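Local atomic coordinates of oxidoreductase, short-chain dehydrogenase/reductase family (PDB entry 3L6E), a protein that probably acts as a nucleotide-dependent short-chain oxidoreductase, with 3-dehydrosphinganine reductase activity in sphingolipid metabolism as its likely role. Residues A[173-185]-A[197-209]. Numbering follows the deposited sequence.
Sequences LVNLYPSGIRSEF and FMTPEDAAAYMLD
Met198 and Met207, both selenomethionines, press against Pro178 from two positions along the chain, and both side chains lie between strand 173-181 and helix 200-209. The selenium of Met198 lies 3.7 Å from Pro178 CB, while Met207 approaches the same ring at roughly a right angle, its SE 4.1 Å from Pro178 CG. Met198 is extended as far as its selenium, with CG anti to the backbone N, and bends only at the last torsion, which turns CE toward the carbonyl O of Ser179. The methyl of Met207 is directed at Leu176 but is modelled too close to it, so the detail of that meeting is doubtful. Further along, Ile181 CD1 sits 3.4 Å from Met198 O and also touches Pro200 CD and Ala203 CB, so that a single methyl meets both the loop and the first turn of the helix.

Such packing of a helix running nearly antiparallel to a strand (157°) is what a beta-alpha-beta crossover of a parallel sheet produces, here in the Rossmann fold of a short-chain dehydrogenase, where the chain passes from strand 171-181 through helix 200-210 to strand 217-226, outermost within this chain. Where the chain approaches the helix, Met198 N donates to Gly180 O at 3.1 Å. The bond is moderately bent (149°), its donor tilted out of the carbonyl plane; Phe197 N adds a weak bond to the same oxygen. Arg182 lies alongside Thr199, whose CG2 meets the guanidinium edge, with Phe197 CA over one face.

In the second shell, Thr199 caps the helix: OG1 accepts from Asp202 N at 3.2 Å in a nearly straight bond (167°). Ser216 of the second subunit hydrogen-bonds to Thr199 N and Asp202 OD2, tying this helix start to the dimer, while Met198 also packs on Ile224 of strand 217-226.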
loop_
_atom_site.group_PDB
_atom_site.type_symbol
_atom_site.label_atom_id
_atom_site.label_comp_id
_atom_site.label_asym_id
_atom_site.label_seq_id
_atom_site.Cartn_x
_atom_site.Cartn_y
_atom_site.Cartn_z
ATOM N N LEU A 173 -13.482 2.959 -1.496
ATOM C CA LEU A 173 -12.569 4.103 -1.531
ATOM C C LEU A 173 -11.153 3.662 -1.227
ATOM O O LEU A 173 -10.890 3.001 -0.220
ATOM C CB LEU A 173 -13.044 5.294 -0.656
ATOM C CG LEU A 173 -13.947 6.309 -1.393
ATOM C CD1 LEU A 173 -15.174 5.603 -1.975
ATOM C CD2 LEU A 173 -14.398 7.525 -0.526
ATOM N N VAL A 174 -10.265 4.004 -2.163
ATOM C CA VAL A 174 -8.839 3.701 -2.099
ATOM C C VAL A 174 -8.065 5.024 -2.154
ATOM O O VAL A 174 -8.274 5.850 -3.050
ATOM C CB VAL A 174 -8.388 2.758 -3.245
ATOM C CG1 VAL A 174 -6.876 2.483 -3.164
ATOM C CG2 VAL A 174 -9.186 1.399 -3.207
ATOM N N ASN A 175 -7.207 5.234 -1.168
ATOM C CA ASN A 175 -6.424 6.467 -1.092
ATOM C C ASN A 175 -4.934 6.166 -1.321
ATOM O O ASN A 175 -4.377 5.334 -0.651
ATOM C CB ASN A 175 -6.646 7.145 0.253
ATOM C CG ASN A 175 -8.065 7.644 0.441
ATOM O OD1 ASN A 175 -8.774 7.979 -0.514
ATOM N ND2 ASN A 175 -8.484 7.714 1.691
ATOM N N LEU A 176 -4.307 6.839 -2.275
ATOM C CA LEU A 176 -2.934 6.524 -2.669
ATOM C C LEU A 176 -2.029 7.739 -2.424
ATOM O O LEU A 176 -2.378 8.840 -2.818
ATOM C CB LEU A 176 -2.882 6.132 -4.155
ATOM C CG LEU A 176 -3.937 5.110 -4.632
ATOM C CD1 LEU A 176 -4.121 5.147 -6.132
ATOM C CD2 LEU A 176 -3.629 3.702 -4.175
ATOM N N TYR A 177 -0.872 7.505 -1.796
ATOM C CA TYR A 177 0.023 8.566 -1.351
ATOM C C TYR A 177 1.457 8.437 -1.892
ATOM O O TYR A 177 2.327 7.881 -1.227
ATOM C CB TYR A 177 0.054 8.584 0.183
ATOM C CG TYR A 177 -1.302 8.742 0.829
ATOM C CD1 TYR A 177 -2.205 7.647 0.927
ATOM C CD2 TYR A 177 -1.684 9.962 1.372
ATOM C CE1 TYR A 177 -3.446 7.796 1.553
ATOM C CE2 TYR A 177 -2.909 10.127 1.998
ATOM C CZ TYR A 177 -3.787 9.044 2.096
ATOM O OH TYR A 177 -5.016 9.237 2.697
ATOM N N PRO A 178 1.693 8.893 -3.115
ATOM C CA PRO A 178 3.066 8.982 -3.620
ATOM C C PRO A 178 3.720 10.225 -3.046
ATOM O O PRO A 178 3.334 11.318 -3.431
ATOM C CB PRO A 178 2.883 9.222 -5.127
ATOM C CG PRO A 178 1.397 9.272 -5.382
ATOM C CD PRO A 178 0.713 9.442 -4.066
ATOM N N SER A 179 4.674 10.065 -2.137
ATOM C CA SER A 179 5.420 11.198 -1.579
ATOM C C SER A 179 6.781 11.329 -2.228
ATOM O O SER A 179 7.649 10.468 -2.047
ATOM C CB SER A 179 5.623 11.038 -0.076
ATOM O OG SER A 179 4.495 11.491 0.637
ATOM N N GLY A 180 6.971 12.412 -2.977
ATOM C CA GLY A 180 8.287 12.730 -3.532
ATOM C C GLY A 180 8.320 12.724 -5.044
ATOM O O GLY A 180 9.334 12.364 -5.649
ATOM N N ILE A 181 7.213 13.126 -5.655
ATOM C CA ILE A 181 7.144 13.234 -7.101
ATOM C C ILE A 181 7.741 14.586 -7.561
ATOM O O ILE A 181 7.770 15.555 -6.793
ATOM C CB ILE A 181 5.695 12.988 -7.610
ATOM C CG1 ILE A 181 5.703 12.441 -9.042
ATOM C CG2 ILE A 181 4.820 14.232 -7.454
ATOM C CD1 ILE A 181 5.790 10.919 -9.123
ATOM N N ARG A 182 8.236 14.640 -8.795
ATOM C CA ARG A 182 8.988 15.814 -9.288
ATOM C C ARG A 182 8.134 16.986 -9.790
ATOM O O ARG A 182 6.978 16.797 -10.180
ATOM C CB ARG A 182 9.980 15.392 -10.384
ATOM C CG ARG A 182 9.537 14.204 -11.244
ATOM C CD ARG A 182 10.500 13.943 -12.404
ATOM N NE ARG A 182 11.908 14.141 -12.038
ATOM C CZ ARG A 182 12.791 13.169 -11.808
ATOM N NH1 ARG A 182 14.041 13.482 -11.483
ATOM N NH2 ARG A 182 12.437 11.890 -11.905
ATOM N N SER A 183 8.723 18.190 -9.761
ATOM C CA SER A 183 8.179 19.402 -10.417
ATOM C C SER A 183 9.127 20.601 -10.276
ATOM O O SER A 183 9.832 20.720 -9.269
ATOM C CB SER A 183 6.792 19.771 -9.873
ATOM O OG SER A 183 6.180 20.779 -10.664
ATOM N N GLU A 184 9.131 21.471 -11.297
ATOM C CA GLU A 184 9.941 22.719 -11.369
ATOM C C GLU A 184 11.399 22.546 -11.869
ATOM O O GLU A 184 12.080 23.534 -12.174
ATOM C CB GLU A 184 9.820 23.563 -10.073
ATOM C CG GLU A 184 10.669 24.850 -9.969
ATOM C CD GLU A 184 10.398 25.888 -11.064
ATOM O OE1 GLU A 184 9.236 26.033 -11.513
ATOM O OE2 GLU A 184 11.366 26.571 -11.469
ATOM N N PHE A 185 11.867 21.299 -11.970
ATOM C CA PHE A 185 13.150 20.993 -12.639
ATOM C C PHE A 185 13.299 19.516 -13.019
ATOM O O PHE A 185 13.166 18.621 -12.181
ATOM C CB PHE A 185 14.376 21.478 -11.831
ATOM C CG PHE A 185 14.221 21.356 -10.335
ATOM C CD1 PHE A 185 13.996 22.487 -9.554
ATOM C CD2 PHE A 185 14.306 20.115 -9.707
ATOM C CE1 PHE A 185 13.853 22.382 -8.171
ATOM C CE2 PHE A 185 14.164 20.000 -8.327
ATOM C CZ PHE A 185 13.936 21.135 -7.559
ATOM N N PHE A 197 12.470 12.920 -6.777
ATOM C CA PHE A 197 13.246 11.883 -7.455
ATOM C C PHE A 197 12.405 10.625 -7.782
ATOM O O PHE A 197 12.861 9.767 -8.527
ATOM C CB PHE A 197 14.491 11.517 -6.635
ATOM C CG PHE A 197 15.741 11.314 -7.465
ATOM C CD1 PHE A 197 16.900 12.046 -7.189
ATOM C CD2 PHE A 197 15.769 10.390 -8.514
ATOM C CE1 PHE A 197 18.058 11.866 -7.949
ATOM C CE2 PHE A 197 16.917 10.204 -9.279
ATOM C CZ PHE A 197 18.067 10.944 -8.998
HETATM N N MSE A 198 11.192 10.520 -7.236
HETATM C CA MSE A 198 10.259 9.442 -7.614
HETATM C C MSE A 198 9.752 9.644 -9.044
HETATM O O MSE A 198 9.222 10.696 -9.377
HETATM C CB MSE A 198 9.072 9.376 -6.642
HETATM C CG MSE A 198 7.973 8.348 -7.000
HETATM SE SE MSE A 198 6.432 8.382 -5.771
HETATM C CE MSE A 198 7.388 8.248 -4.084
ATOM N N THR A 199 9.929 8.642 -9.899
ATOM C CA THR A 199 9.425 8.752 -11.273
ATOM C C THR A 199 7.940 8.409 -11.313
ATOM O O THR A 199 7.491 7.577 -10.542
ATOM C CB THR A 199 10.186 7.841 -12.272
ATOM O OG1 THR A 199 9.821 6.474 -12.077
ATOM C CG2 THR A 199 11.684 7.994 -12.130
ATOM N N PRO A 200 7.178 9.038 -12.217
ATOM C CA PRO A 200 5.768 8.643 -12.438
ATOM C C PRO A 200 5.585 7.147 -12.747
ATOM O O PRO A 200 4.663 6.500 -12.222
ATOM C CB PRO A 200 5.372 9.461 -13.670
ATOM C CG PRO A 200 6.288 10.634 -13.671
ATOM C CD PRO A 200 7.579 10.168 -13.074
ATOM N N GLU A 201 6.467 6.614 -13.585
ATOM C CA GLU A 201 6.385 5.239 -14.057
ATOM C C GLU A 201 6.376 4.246 -12.908
ATOM O O GLU A 201 5.494 3.386 -12.841
ATOM C CB GLU A 201 7.545 4.920 -15.021
ATOM C CG GLU A 201 7.479 5.622 -16.369
ATOM C CD GLU A 201 7.693 7.130 -16.288
ATOM O OE1 GLU A 201 8.470 7.596 -15.428
ATOM O OE2 GLU A 201 7.081 7.845 -17.113
ATOM N N ASP A 202 7.350 4.382 -12.008
ATOM C CA ASP A 202 7.468 3.541 -10.822
ATOM C C ASP A 202 6.282 3.762 -9.861
ATOM O O ASP A 202 5.712 2.794 -9.319
ATOM C CB ASP A 202 8.767 3.840 -10.081
ATOM C CG ASP A 202 10.024 3.362 -10.812
ATOM O OD1 ASP A 202 9.979 2.527 -11.754
ATOM O OD2 ASP A 202 11.098 3.826 -10.383
ATOM N N ALA A 203 5.916 5.027 -9.651
ATOM C CA ALA A 203 4.776 5.349 -8.785
ATOM C C ALA A 203 3.533 4.612 -9.329
ATOM O O ALA A 203 2.970 3.762 -8.649
ATOM C CB ALA A 203 4.558 6.863 -8.705
ATOM N N ALA A 204 3.179 4.893 -10.580
ATOM C CA ALA A 204 2.051 4.242 -11.268
ATOM C C ALA A 204 2.009 2.713 -11.122
ATOM O O ALA A 204 0.936 2.135 -10.878
ATOM C CB ALA A 204 2.032 4.625 -12.768
ATOM N N ALA A 205 3.172 2.083 -11.268
ATOM C CA ALA A 205 3.286 0.623 -11.269
ATOM C C ALA A 205 2.906 0.021 -9.930
ATOM O O ALA A 205 2.195 -0.997 -9.888
ATOM C CB ALA A 205 4.701 0.169 -11.721
ATOM N N TYR A 206 3.368 0.642 -8.837
ATOM C CA TYR A 206 2.903 0.269 -7.497
ATOM C C TYR A 206 1.406 0.456 -7.337
ATOM O O TYR A 206 0.736 -0.403 -6.784
ATOM C CB TYR A 206 3.578 1.099 -6.398
ATOM C CG TYR A 206 4.971 0.649 -6.053
ATOM C CD1 TYR A 206 5.228 -0.674 -5.681
ATOM C CD2 TYR A 206 6.035 1.539 -6.111
ATOM C CE1 TYR A 206 6.523 -1.084 -5.375
ATOM C CE2 TYR A 206 7.305 1.142 -5.798
ATOM C CZ TYR A 206 7.544 -0.158 -5.423
ATOM O OH TYR A 206 8.837 -0.523 -5.124
HETATM N N MSE A 207 0.914 1.606 -7.797
HETATM C CA MSE A 207 -0.485 2.000 -7.647
HETATM C C MSE A 207 -1.412 1.046 -8.421
HETATM O O MSE A 207 -2.412 0.575 -7.880
HETATM C CB MSE A 207 -0.693 3.455 -8.095
HETATM C CG MSE A 207 0.016 4.488 -7.223
HETATM SE SE MSE A 207 -0.038 6.340 -7.921
HETATM C CE MSE A 207 -1.809 6.828 -7.404
ATOM N N LEU A 208 -1.056 0.755 -9.666
ATOM C CA LEU A 208 -1.859 -0.132 -10.502
ATOM C C LEU A 208 -1.813 -1.583 -10.028
ATOM O O LEU A 208 -2.810 -2.289 -10.112
ATOM C CB LEU A 208 -1.453 -0.044 -11.971
ATOM C CG LEU A 208 -1.598 1.319 -12.644
ATOM C CD1 LEU A 208 -1.030 1.266 -14.059
ATOM C CD2 LEU A 208 -3.019 1.822 -12.644
ATOM N N ASP A 209 -0.665 -2.030 -9.526
ATOM C CA ASP A 209 -0.634 -3.341 -8.886
ATOM C C ASP A 209 -1.560 -3.323 -7.675
ATOM O O ASP A 209 -2.304 -4.253 -7.451
ATOM C CB ASP A 209 0.769 -3.761 -8.466
ATOM C CG ASP A 209 1.636 -4.172 -9.632
ATOM O OD1 ASP A 209 1.183 -4.081 -10.789
ATOM O OD2 ASP A 209 2.786 -4.592 -9.389
#